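Local coordinates for polysaccharide biosynthesis protein CapD (PDB 6BWC), which probably acts as an NADP-dependent short-chain dehydrogenase/reductase on UDP-N-acetylglucosamine in the biosynthesis of CMP-pseudaminic acid for flagellin glycosylation, at residues S25-Q29 with E30-V34. The protein carries 2 engineered substitutions. Residues are numbered along the deposited sequence; the frame is centred on the assembly and turned at random.
Sequences SNVLQ and EKPKV
E30 meets the last turn of helix 18-29 through its backbone: its N makes a weak, bent hydrogen bond to V27 O, 3.3 Å away with an N-H...O angle of 133°. Its CB lies 3.9 Å from V27 O. With CG anti to the carbonyl carbon and the chain extended beyond it, the E30 carboxylate is carried away from the turn; OE1 accepts a hydrogen bond from F5 N and OE2 forms a salt bridge with K219 NZ of helix 207-220. K31 N follows with a second i+3 to i bond, as in a 3-10 turn, 3.2 Å to L28 O; the donor stands well above the carbonyl plane. K31 is the first residue to leave helical phi/psi, with phi 67°. This is the first beta-alpha-beta crossover of the Rossmann fold: helix 18-29 follows the glycine-rich turn after strand 9-13, and the present turn sends the chain on to strand 34-39, which begins at V34 and pairs in parallel with strand 9-13. P32, with no N-H to offer, turns its ring back toward the last turn. Its CD lies 3.6 Å from V27 O and somewhat farther from L28 O. The apolar contact is made by P32 CG, 4.2 Å from V27 CG1, the methyl that chi1 of 158° sets anti to the backbone N.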
ATOM      1  N   SER C  25      33.615   1.332  13.140  1.00 22.28           N
ATOM      2  CA  SER C  25      34.771   1.507  14.006  1.00 22.82           C
ATOM      3  C   SER C  25      35.681   2.655  13.527  1.00 23.27           C
ATOM      4  O   SER C  25      36.288   3.342  14.345  1.00 24.79           O
ATOM      5  CB  SER C  25      35.545   0.197  14.157  1.00 22.49           C
ATOM      6  OG  SER C  25      35.788  -0.389  12.896  1.00 23.28           O
ATOM      7  N   ASN C  26      35.747   2.910  12.227  1.00 23.24           N
ATOM      8  CA  ASN C  26      36.602   3.992  11.738  1.00 23.83           C
ATOM      9  C   ASN C  26      35.971   5.317  12.078  1.00 23.01           C
ATOM     10  O   ASN C  26      36.652   6.195  12.582  1.00 23.16           O
ATOM     11  CB  ASN C  26      36.917   3.871  10.235  1.00 25.11           C
ATOM     12  CG  ASN C  26      38.024   2.828   9.935  1.00 26.24           C
ATOM     13  OD1 ASN C  26      39.055   3.162   9.354  1.00 27.74           O
ATOM     14  ND2 ASN C  26      37.802   1.564  10.321  1.00 26.39           N
ATOM     15  N   VAL C  27      34.662   5.429  11.854  1.00 22.11           N
ATOM     16  CA  VAL C  27      33.893   6.619  12.232  1.00 21.90           C
ATOM     17  C   VAL C  27      33.914   6.828  13.740  1.00 21.48           C
ATOM     18  O   VAL C  27      33.901   7.953  14.196  1.00 20.21           O
ATOM     19  CB  VAL C  27      32.427   6.592  11.669  1.00 22.24           C
ATOM     20  CG1 VAL C  27      31.462   7.501  12.444  1.00 22.37           C
ATOM     21  CG2 VAL C  27      32.406   6.984  10.200  1.00 21.63           C
ATOM     22  N   LEU C  28      33.955   5.744  14.502  1.00 23.02           N
ATOM     23  CA  LEU C  28      33.967   5.835  15.972  1.00 24.76           C
ATOM     24  C   LEU C  28      35.219   6.504  16.563  1.00 26.22           C
ATOM     25  O   LEU C  28      35.131   7.120  17.620  1.00 25.94           O
ATOM     26  CB  LEU C  28      33.730   4.452  16.632  1.00 24.77           C
ATOM     27  CG  LEU C  28      32.268   3.985  16.824  1.00 24.54           C
ATOM     28  CD1 LEU C  28      32.191   2.552  17.331  1.00 24.15           C
ATOM     29  CD2 LEU C  28      31.488   4.890  17.768  1.00 24.92           C
ATOM     30  N   GLN C  29      36.365   6.395  15.894  1.00 28.48           N
ATOM     31  CA  GLN C  29      37.595   7.032  16.389  1.00 30.19           C
ATOM     32  C   GLN C  29      37.661   8.550  16.167  1.00 28.27           C
ATOM     33  O   GLN C  29      38.439   9.219  16.849  1.00 29.29           O
ATOM     34  CB  GLN C  29      38.844   6.337  15.837  1.00 34.01           C
ATOM     35  CG  GLN C  29      39.228   5.107  16.651  1.00 38.41           C
ATOM     36  CD  GLN C  29      40.090   4.128  15.876  1.00 46.10           C
ATOM     37  OE1 GLN C  29      40.704   4.484  14.856  1.00 51.81           O
ATOM     38  NE2 GLN C  29      40.142   2.876  16.353  1.00 49.09           N
ATOM     39  N   GLU C  30      36.865   9.098  15.247  1.00 25.20           N
ATOM     40  CA  GLU C  30      36.683  10.560  15.186  1.00 24.30           C
ATOM     41  C   GLU C  30      35.673  11.115  16.214  1.00 24.66           C
ATOM     42  O   GLU C  30      35.449  12.329  16.299  1.00 23.57           O
ATOM     43  CB  GLU C  30      36.295  10.993  13.785  1.00 23.55           C
ATOM     44  CG  GLU C  30      37.450  10.926  12.805  1.00 22.51           C
ATOM     45  CD  GLU C  30      37.001  11.098  11.378  1.00 21.56           C
ATOM     46  OE1 GLU C  30      36.043  11.862  11.144  1.00 21.71           O
ATOM     47  OE2 GLU C  30      37.605  10.472  10.494  1.00 20.34           O
ATOM     48  N   LYS C  31      35.067  10.223  16.990  1.00 25.44           N
ATOM     49  CA  LYS C  31      34.362  10.588  18.214  1.00 26.48           C
ATOM     50  C   LYS C  31      33.101  11.428  17.923  1.00 24.46           C
ATOM     51  O   LYS C  31      33.036  12.590  18.265  1.00 24.23           O
ATOM     52  CB  LYS C  31      35.344  11.283  19.172  1.00 29.06           C
ATOM     53  CG  LYS C  31      35.015  11.113  20.652  1.00 32.48           C
ATOM     54  CD  LYS C  31      35.565   9.813  21.228  1.00 34.91           C
ATOM     55  CE  LYS C  31      37.051   9.882  21.574  1.00 37.59           C
ATOM     56  NZ  LYS C  31      37.660   8.538  21.884  1.00 39.62           N
ATOM     57  N   PRO C  32      32.095  10.827  17.270  1.00 23.62           N
ATOM     58  CA  PRO C  32      30.852  11.502  16.900  1.00 23.17           C
ATOM     59  C   PRO C  32      29.839  11.476  18.010  1.00 21.27           C
ATOM     60  O   PRO C  32      30.002  10.709  18.964  1.00 19.91           O
ATOM     61  CB  PRO C  32      30.330  10.626  15.764  1.00 24.00           C
ATOM     62  CG  PRO C  32      30.714   9.247  16.186  1.00 24.09           C
ATOM     63  CD  PRO C  32      32.045   9.402  16.887  1.00 24.23           C
ATOM     64  N   LYS C  33      28.775  12.250  17.864  1.00 20.22           N
ATOM     65  CA  LYS C  33      27.779  12.279  18.910  1.00 21.73           C
ATOM     66  C   LYS C  33      27.144  10.914  19.085  1.00 19.63           C
ATOM     67  O   LYS C  33      27.141  10.380  20.194  1.00 19.22           O
ATOM     68  CB  LYS C  33      26.690  13.320  18.684  1.00 24.44           C
ATOM     69  CG  LYS C  33      25.699  13.378  19.866  1.00 26.99           C
ATOM     70  CD  LYS C  33      25.107  14.767  20.088  1.00 28.86           C
ATOM     71  CE  LYS C  33      24.724  15.008  21.544  1.00 30.50           C
ATOM     72  NZ  LYS C  33      24.465  16.460  21.772  1.00 31.78           N
ATOM     73  N   VAL C  34      26.621  10.375  17.987  1.00 17.69           N
ATOM     74  CA  VAL C  34      26.066   9.025  17.953  1.00 16.15           C
ATOM     75  C   VAL C  34      26.323   8.445  16.581  1.00 15.37           C
ATOM     76  O   VAL C  34      26.423   9.191  15.620  1.00 14.83           O
ATOM     77  CB  VAL C  34      24.551   9.010  18.286  1.00 15.91           C
ATOM     78  CG1 VAL C  34      23.705   9.608  17.168  1.00 16.03           C
ATOM     79  CG2 VAL C  34      24.079   7.612  18.582  1.00 15.80           C
TER